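Local structure of UTP--glucose-1-phosphate uridylyltransferase YngB (Bacillus subtilis, 7O2N) at residues K27-I32 / P36-I41; D132-S137 / T266-M271. The protein catalyses the formation of UDP-glucose from glucose-1-phosphate and UTP, a step toward the glycolipid that carries lipoteichoic acid in the Bacillus subtilis membrane. All coordinates share one frame; numbering follows the deposited sequence.

Interaction 1: residues K27-I32 / P36-I41; sequences KEMLPI and PAIQYI
M29 lies alongside the ring of P36, both side chains pointing the same way, with M29 CE 3.9 Å from P36 CG. CG of M29 stands anti to the carbonyl carbon (chi1 -72°); the bend at chi2 then sets SD against CG2 of I38, and the one at chi3 carries CE to the proline ring. Next to these side chains two backbone bonds join the segments. I38 N donates to E28 O over 2.8 Å. A37 N donates to L30 O over 3.0 Å. Both donors lie where helix 37-47 begins, and its early amides are thus partly satisfied by the loop that leads into it after strand 6-11, within the GT-A type nucleotidyltransferase fold. At the far end I32 crosses Y40, I32 CB lying 3.4 Å from Y40 CE2 and meeting the ring obliquely. CG2 of I32 comes near the phenol oxygen, which is hydrogen-bonded to the amide of V33. E28 packs its CB on that of I38, while its carboxylate leads away to a salt bridge with K61. Across the dimer, P20 of the second subunit packs on P36.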
ATOM      1  N   LYS A  27       5.211  -6.476  -4.526  1.00 41.27           N
ATOM      2  CA  LYS A  27       4.263  -7.055  -3.595  1.00 41.15           C
ATOM      3  C   LYS A  27       4.734  -6.806  -2.167  1.00 42.95           C
ATOM      4  O   LYS A  27       3.922  -6.436  -1.324  1.00 44.54           O
ATOM      5  CB  LYS A  27       4.131  -8.539  -3.959  1.00 44.41           C
ATOM      6  CG  LYS A  27       3.392  -9.429  -2.974  1.00 60.63           C
ATOM      7  CD  LYS A  27       4.242 -10.555  -2.397  1.00 70.42           C
ATOM      8  CE  LYS A  27       4.542 -11.640  -3.410  1.00 72.47           C
ATOM      9  NZ  LYS A  27       4.625 -12.971  -2.760  1.00 93.26           N
ATOM     10  N   GLU A  28       6.049  -6.949  -1.921  1.00 40.37           N
ATOM     11  CA  GLU A  28       6.549  -7.001  -0.558  1.00 43.72           C
ATOM     12  C   GLU A  28       6.639  -5.612   0.067  1.00 47.82           C
ATOM     13  O   GLU A  28       6.855  -5.494   1.282  1.00 54.66           O
ATOM     14  CB  GLU A  28       7.809  -7.854  -0.389  1.00 45.03           C
ATOM     15  CG  GLU A  28       8.630  -8.003  -1.652  1.00 58.66           C
ATOM     16  CD  GLU A  28       8.206  -9.032  -2.701  1.00 60.30           C
ATOM     17  OE1 GLU A  28       8.448 -10.246  -2.491  1.00 65.95           O
ATOM     18  OE2 GLU A  28       7.655  -8.620  -3.736  1.00 54.05           O
ATOM     19  N   MET A  29       6.428  -4.575  -0.753  1.00 44.08           N
ATOM     20  CA  MET A  29       6.453  -3.206  -0.256  1.00 41.89           C
ATOM     21  C   MET A  29       5.046  -2.725   0.066  1.00 39.48           C
ATOM     22  O   MET A  29       4.884  -1.643   0.587  1.00 45.06           O
ATOM     23  CB  MET A  29       7.081  -2.236  -1.263  1.00 41.74           C
ATOM     24  CG  MET A  29       8.578  -2.364  -1.420  1.00 39.06           C
ATOM     25  SD  MET A  29       9.459  -2.248   0.164  1.00 47.94           S
ATOM     26  CE  MET A  29       9.395  -0.482   0.432  1.00 38.54           C
ATOM     27  N   LEU A  30       4.023  -3.510  -0.261  1.00 43.00           N
ATOM     28  CA  LEU A  30       2.664  -3.106   0.068  1.00 40.56           C
ATOM     29  C   LEU A  30       2.554  -2.898   1.573  1.00 41.11           C
ATOM     30  O   LEU A  30       3.073  -3.657   2.403  1.00 34.32           O
ATOM     31  CB  LEU A  30       1.646  -4.133  -0.432  1.00 37.61           C
ATOM     32  CG  LEU A  30       1.514  -4.224  -1.953  1.00 38.73           C
ATOM     33  CD1 LEU A  30       0.711  -5.453  -2.340  1.00 39.50           C
ATOM     34  CD2 LEU A  30       0.832  -2.978  -2.495  1.00 39.85           C
ATOM     35  N   PRO A  31       1.904  -1.793   1.962  1.00 43.27           N
ATOM     36  CA  PRO A  31       1.856  -1.415   3.367  1.00 45.66           C
ATOM     37  C   PRO A  31       0.913  -2.394   4.061  1.00 46.00           C
ATOM     38  O   PRO A  31      -0.102  -2.770   3.490  1.00 41.23           O
ATOM     39  CB  PRO A  31       1.328   0.027   3.303  1.00 42.22           C
ATOM     40  CG  PRO A  31       0.489   0.070   2.036  1.00 43.96           C
ATOM     41  CD  PRO A  31       1.208  -0.854   1.073  1.00 46.07           C
ATOM     42  N   ILE A  32       1.277  -2.818   5.278  1.00 51.72           N
ATOM     43  CA  ILE A  32       0.338  -3.595   6.052  1.00 46.22           C
ATOM     44  C   ILE A  32      -0.360  -2.720   7.073  1.00 56.50           C
ATOM     45  O   ILE A  32      -1.578  -2.565   6.981  1.00 85.11           O
ATOM     46  CB  ILE A  32       0.911  -4.901   6.602  1.00 47.56           C
ATOM     47  CG1 ILE A  32       0.866  -5.967   5.503  1.00 48.32           C
ATOM     48  CG2 ILE A  32       0.130  -5.340   7.835  1.00 49.23           C
ATOM     49  CD1 ILE A  32      -0.391  -5.937   4.654  1.00 44.78           C
ATOM     50  N   PRO A  36       5.782  -1.612   5.174  1.00 54.54           N
ATOM     51  CA  PRO A  36       5.870  -2.569   4.076  1.00 54.25           C
ATOM     52  C   PRO A  36       5.946  -3.977   4.657  1.00 48.96           C
ATOM     53  O   PRO A  36       6.592  -4.210   5.674  1.00 42.37           O
ATOM     54  CB  PRO A  36       7.186  -2.170   3.399  1.00 52.68           C
ATOM     55  CG  PRO A  36       7.296  -0.703   3.721  1.00 47.44           C
ATOM     56  CD  PRO A  36       6.883  -0.644   5.171  1.00 50.22           C
ATOM     57  N   ALA A  37       5.268  -4.904   3.977  1.00 44.21           N
ATOM     58  CA  ALA A  37       5.183  -6.262   4.457  1.00 36.75           C
ATOM     59  C   ALA A  37       6.602  -6.766   4.724  1.00 41.04           C
ATOM     60  O   ALA A  37       6.892  -7.383   5.745  1.00 36.34           O
ATOM     61  CB  ALA A  37       4.437  -7.073   3.438  1.00 33.55           C
ATOM     62  N   ILE A  38       7.513  -6.452   3.801  1.00 46.49           N
ATOM     63  CA  ILE A  38       8.882  -6.944   3.876  1.00 45.61           C
ATOM     64  C   ILE A  38       9.498  -6.553   5.231  1.00 45.51           C
ATOM     65  O   ILE A  38      10.317  -7.285   5.781  1.00 43.24           O
ATOM     66  CB  ILE A  38       9.673  -6.432   2.650  1.00 39.51           C
ATOM     67  CG1 ILE A  38      10.798  -7.348   2.156  1.00 37.91           C
ATOM     68  CG2 ILE A  38      10.152  -5.011   2.823  1.00 44.43           C
ATOM     69  CD1 ILE A  38      11.268  -8.389   3.102  1.00 33.97           C
ATOM     70  N   GLN A  39       9.065  -5.422   5.800  1.00 40.43           N
ATOM     71  CA  GLN A  39       9.692  -4.962   7.026  1.00 43.82           C
ATOM     72  C   GLN A  39       9.281  -5.848   8.190  1.00 48.24           C
ATOM     73  O   GLN A  39      10.068  -6.052   9.114  1.00 53.68           O
ATOM     74  CB  GLN A  39       9.335  -3.523   7.383  1.00 43.94           C
ATOM     75  CG  GLN A  39      10.086  -2.999   8.603  1.00 40.27           C
ATOM     76  CD  GLN A  39       9.708  -1.559   8.857  1.00 45.99           C
ATOM     77  OE1 GLN A  39       9.491  -0.766   7.942  1.00 49.12           O
ATOM     78  NE2 GLN A  39       9.543  -1.215  10.117  1.00 44.88           N
ATOM     79  N   TYR A  40       8.040  -6.352   8.148  1.00 45.80           N
ATOM     80  CA  TYR A  40       7.585  -7.251   9.201  1.00 43.00           C
ATOM     81  C   TYR A  40       8.510  -8.466   9.243  1.00 40.10           C
ATOM     82  O   TYR A  40       8.864  -8.919  10.319  1.00 39.22           O
ATOM     83  CB  TYR A  40       6.096  -7.599   9.066  1.00 43.32           C
ATOM     84  CG  TYR A  40       5.099  -6.501   9.372  1.00 44.70           C
ATOM     85  CD1 TYR A  40       4.598  -6.307  10.651  1.00 44.38           C
ATOM     86  CD2 TYR A  40       4.612  -5.685   8.367  1.00 44.66           C
ATOM     87  CE1 TYR A  40       3.685  -5.306  10.933  1.00 45.68           C
ATOM     88  CE2 TYR A  40       3.679  -4.698   8.619  1.00 47.69           C
ATOM     89  CZ  TYR A  40       3.218  -4.502   9.907  1.00 50.77           C
ATOM     90  OH  TYR A  40       2.305  -3.512  10.139  1.00 57.33           O
ATOM     91  N   ILE A  41       8.921  -8.962   8.068  1.00 45.24           N
ATOM     92  CA  ILE A  41       9.698 -10.187   7.981  1.00 49.44           C
ATOM     93  C   ILE A  41      11.093  -9.955   8.547  1.00 53.57           C
ATOM     94  O   ILE A  41      11.567 -10.757   9.353  1.00 56.00           O
ATOM     95  CB  ILE A  41       9.792 -10.717   6.548  1.00 49.36           C
ATOM     96  CG1 ILE A  41       8.426 -10.756   5.860  1.00 62.96           C
ATOM     97  CG2 ILE A  41      10.454 -12.078   6.585  1.00 48.08           C
ATOM     98  CD1 ILE A  41       8.474 -11.123   4.394  1.00 66.40           C
TER

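Interaction 2: residues D132-S137 / T266-M271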
ATOM      1  N   ASP A 132       4.490 -14.983   3.940  1.00 51.73           N
ATOM      2  CA  ASP A 132       3.108 -15.173   3.530  1.00 65.83           C
ATOM      3  C   ASP A 132       2.135 -14.948   4.680  1.00 68.69           C
ATOM      4  O   ASP A 132       0.924 -15.029   4.490  1.00 81.59           O
ATOM      5  CB  ASP A 132       2.864 -16.373   2.602  1.00 68.82           C
ATOM      6  CG  ASP A 132       3.392 -17.697   3.105  1.00 77.83           C
ATOM      7  OD1 ASP A 132       3.589 -17.822   4.339  1.00 85.39           O
ATOM      8  OD2 ASP A 132       3.588 -18.600   2.252  1.00 83.54           O
ATOM      9  N   ASP A 133       2.664 -14.578   5.845  1.00 61.57           N
ATOM     10  CA  ASP A 133       1.796 -14.307   6.977  1.00 57.94           C
ATOM     11  C   ASP A 133       2.534 -13.405   7.961  1.00 53.65           C
ATOM     12  O   ASP A 133       3.757 -13.408   7.997  1.00 62.43           O
ATOM     13  CB  ASP A 133       1.328 -15.631   7.602  1.00 67.34           C
ATOM     14  CG  ASP A 133       2.462 -16.436   8.231  1.00 74.62           C
ATOM     15  OD1 ASP A 133       3.049 -15.924   9.196  1.00 77.39           O
ATOM     16  OD2 ASP A 133       2.791 -17.529   7.711  1.00 81.01           O
ATOM     17  N   ILE A 134       1.805 -12.667   8.793  1.00 48.60           N
ATOM     18  CA  ILE A 134       2.453 -12.035   9.932  1.00 48.94           C
ATOM     19  C   ILE A 134       2.038 -12.796  11.190  1.00 51.99           C
ATOM     20  O   ILE A 134       0.894 -13.209  11.310  1.00 58.96           O
ATOM     21  CB  ILE A 134       2.146 -10.520   9.969  1.00 45.87           C
ATOM     22  CG1 ILE A 134       2.830  -9.795   8.800  1.00 43.73           C
ATOM     23  CG2 ILE A 134       2.441  -9.883  11.324  1.00 36.18           C
ATOM     24  CD1 ILE A 134       2.080  -8.559   8.272  1.00 41.89           C
ATOM     25  N   MET A 135       2.998 -13.027  12.092  1.00 52.33           N
ATOM     26  CA  MET A 135       2.776 -13.674  13.373  1.00 49.86           C
ATOM     27  C   MET A 135       2.963 -12.637  14.475  1.00 58.21           C
ATOM     28  O   MET A 135       3.981 -11.946  14.527  1.00 70.47           O
ATOM     29  CB  MET A 135       3.804 -14.780  13.591  1.00 54.04           C
ATOM     30  CG  MET A 135       3.575 -15.997  12.735  1.00 64.15           C
ATOM     31  SD  MET A 135       2.757 -17.362  13.578  1.00 72.01           S
ATOM     32  CE  MET A 135       1.752 -16.419  14.719  1.00 70.10           C
ATOM     33  N   VAL A 136       1.964 -12.528  15.354  1.00 59.54           N
ATOM     34  CA  VAL A 136       2.094 -11.727  16.556  1.00 57.17           C
ATOM     35  C   VAL A 136       2.234 -12.690  17.727  1.00 54.55           C
ATOM     36  O   VAL A 136       1.373 -13.552  17.908  1.00 54.49           O
ATOM     37  CB  VAL A 136       0.882 -10.790  16.702  1.00 62.62           C
ATOM     38  CG1 VAL A 136       1.105  -9.737  17.779  1.00 63.22           C
ATOM     39  CG2 VAL A 136       0.552 -10.115  15.372  1.00 54.39           C
ATOM     40  N   SER A 137       3.340 -12.540  18.477  1.00 58.58           N
ATOM     41  CA  SER A 137       3.842 -13.569  19.380  1.00 64.20           C
ATOM     42  C   SER A 137       4.587 -12.949  20.558  1.00 64.25           C
ATOM     43  O   SER A 137       5.195 -11.900  20.411  1.00 75.44           O
ATOM     44  CB  SER A 137       4.743 -14.519  18.647  1.00 62.25           C
ATOM     45  OG  SER A 137       4.061 -15.089  17.555  1.00 69.77           O
ATOM     46  N   THR A 266      -6.216  -4.463   9.790  1.00 51.29           N
ATOM     47  CA  THR A 266      -7.212  -4.214  10.816  1.00 47.34           C
ATOM     48  C   THR A 266      -6.738  -4.716  12.175  1.00 49.47           C
ATOM     49  O   THR A 266      -6.746  -3.961  13.147  1.00 46.59           O
ATOM     50  CB  THR A 266      -8.539  -4.850  10.411  1.00 44.43           C
ATOM     51  OG1 THR A 266      -8.920  -4.219   9.188  1.00 43.58           O
ATOM     52  CG2 THR A 266      -9.621  -4.663  11.444  1.00 44.17           C
ATOM     53  N   GLU A 267      -6.309  -5.983  12.222  1.00 49.81           N
ATOM     54  CA  GLU A 267      -5.943  -6.604  13.485  1.00 60.01           C
ATOM     55  C   GLU A 267      -4.711  -5.932  14.100  1.00 58.90           C
ATOM     56  O   GLU A 267      -4.702  -5.650  15.300  1.00 58.89           O
ATOM     57  CB  GLU A 267      -5.735  -8.113  13.336  1.00 61.13           C
ATOM     58  CG  GLU A 267      -6.893  -8.824  12.674  1.00 64.16           C
ATOM     59  CD  GLU A 267      -8.101  -9.103  13.553  1.00 63.33           C
ATOM     60  OE1 GLU A 267      -8.145  -8.577  14.673  1.00 62.35           O
ATOM     61  OE2 GLU A 267      -8.995  -9.871  13.114  1.00 57.59           O
ATOM     62  N   ILE A 268      -3.687  -5.680  13.275  1.00 55.12           N
ATOM     63  CA  ILE A 268      -2.452  -5.102  13.780  1.00 51.28           C
ATOM     64  C   ILE A 268      -2.741  -3.637  14.136  1.00 56.57           C
ATOM     65  O   ILE A 268      -2.169  -3.086  15.083  1.00 56.14           O
ATOM     66  CB  ILE A 268      -1.311  -5.226  12.743  1.00 48.67           C
ATOM     67  CG1 ILE A 268      -1.136  -6.618  12.123  1.00 45.89           C
ATOM     68  CG2 ILE A 268      -0.010  -4.609  13.241  1.00 53.70           C
ATOM     69  CD1 ILE A 268      -0.495  -7.664  12.993  1.00 46.10           C
ATOM     70  N   GLY A 269      -3.658  -3.017  13.376  1.00 53.36           N
ATOM     71  CA  GLY A 269      -4.032  -1.638  13.607  1.00 51.69           C
ATOM     72  C   GLY A 269      -4.609  -1.502  15.006  1.00 57.01           C
ATOM     73  O   GLY A 269      -4.217  -0.618  15.775  1.00 55.29           O
ATOM     74  N   LEU A 270      -5.491  -2.458  15.327  1.00 61.06           N
ATOM     75  CA  LEU A 270      -6.206  -2.482  16.594  1.00 59.89           C
ATOM     76  C   LEU A 270      -5.237  -2.718  17.743  1.00 60.46           C
ATOM     77  O   LEU A 270      -5.599  -2.499  18.894  1.00 68.00           O
ATOM     78  CB  LEU A 270      -7.282  -3.574  16.550  1.00 52.97           C
ATOM     79  CG  LEU A 270      -8.530  -3.179  15.767  1.00 45.77           C
ATOM     80  CD1 LEU A 270      -9.407  -4.363  15.451  1.00 38.47           C
ATOM     81  CD2 LEU A 270      -9.312  -2.131  16.527  1.00 52.75           C
ATOM     82  N   MET A 271      -4.019  -3.162  17.419  1.00 56.07           N
ATOM     83  CA  MET A 271      -3.057  -3.439  18.462  1.00 60.00           C
ATOM     84  C   MET A 271      -2.205  -2.198  18.713  1.00 64.16           C
ATOM     85  O   MET A 271      -1.455  -2.150  19.686  1.00 69.89           O
ATOM     86  CB  MET A 271      -2.190  -4.644  18.109  1.00 59.85           C
ATOM     87  CG  MET A 271      -2.969  -5.948  18.141  1.00 66.39           C
ATOM     88  SD  MET A 271      -2.060  -7.324  17.312  1.00 87.45           S
ATOM     89  CE  MET A 271      -3.189  -8.713  17.479  1.00 76.60           C
TER
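CD1 of I268 is the bump of this contact: it projects from helix 258-269 toward the two residues of strand 133-136 that face it, I134 and V136. I268 CD1 comes within 3.6 Å of V136 CG2 and 4.0 Å of I134 CG2, so that a single methyl sits over the gap between the two CG2 methyls. The fits differ in direction. I268 and V136 run past one another antiparallel, whereas I134 is crossed at a slant. In I268, CG1 is set anti to the carbonyl carbon (chi1 -48°), and the turn at chi2 (-75°) brings CD1 up to both CG2 methyls. Further along, M271 extends beyond CG and meets V136 tip to tip, M271 SD lying 4.0 Å from V136 CG1; the two methyls of V136 are therefore divided between two partners, CG2 for I268 and CG1 for M271. The contact joins a two-stranded antiparallel sheet, 133-136 with 251-254, to the helix that follows it in the chain. On the helix, E267 turns to the second subunit and forms a salt bridge with R289 there. With just 143 Å² buried and only apolar groups meeting, the contact offers dispersion and partial shielding from water, without polar bonds to fix its direction, and Y253 of the partner strand supplements it by packing on V136, I268 and M271.

Overall arrangement
Both segments of interaction 1 precede those of interaction 2 in the chain, and the centres of the two contacts lie 12 Å apart. They join into one largely apolar cluster: CD1 of I134 sits 3.8 Å from both I32 CG2 and Y40 CG, and Y40 OH is 4.0 Å from I268 CG2. Helix 37-47, strand 133-136 and helix 258-269 thus meet around these four residues. Interaction 1 is local, spanning a short turn, while interaction 2 brings together segments more than a hundred residues apart. The cluster ties early and late parts of the nucleotidyltransferase fold together, and other residues of the same segments, such as P36 and E267, reach the second subunit of the homodimer.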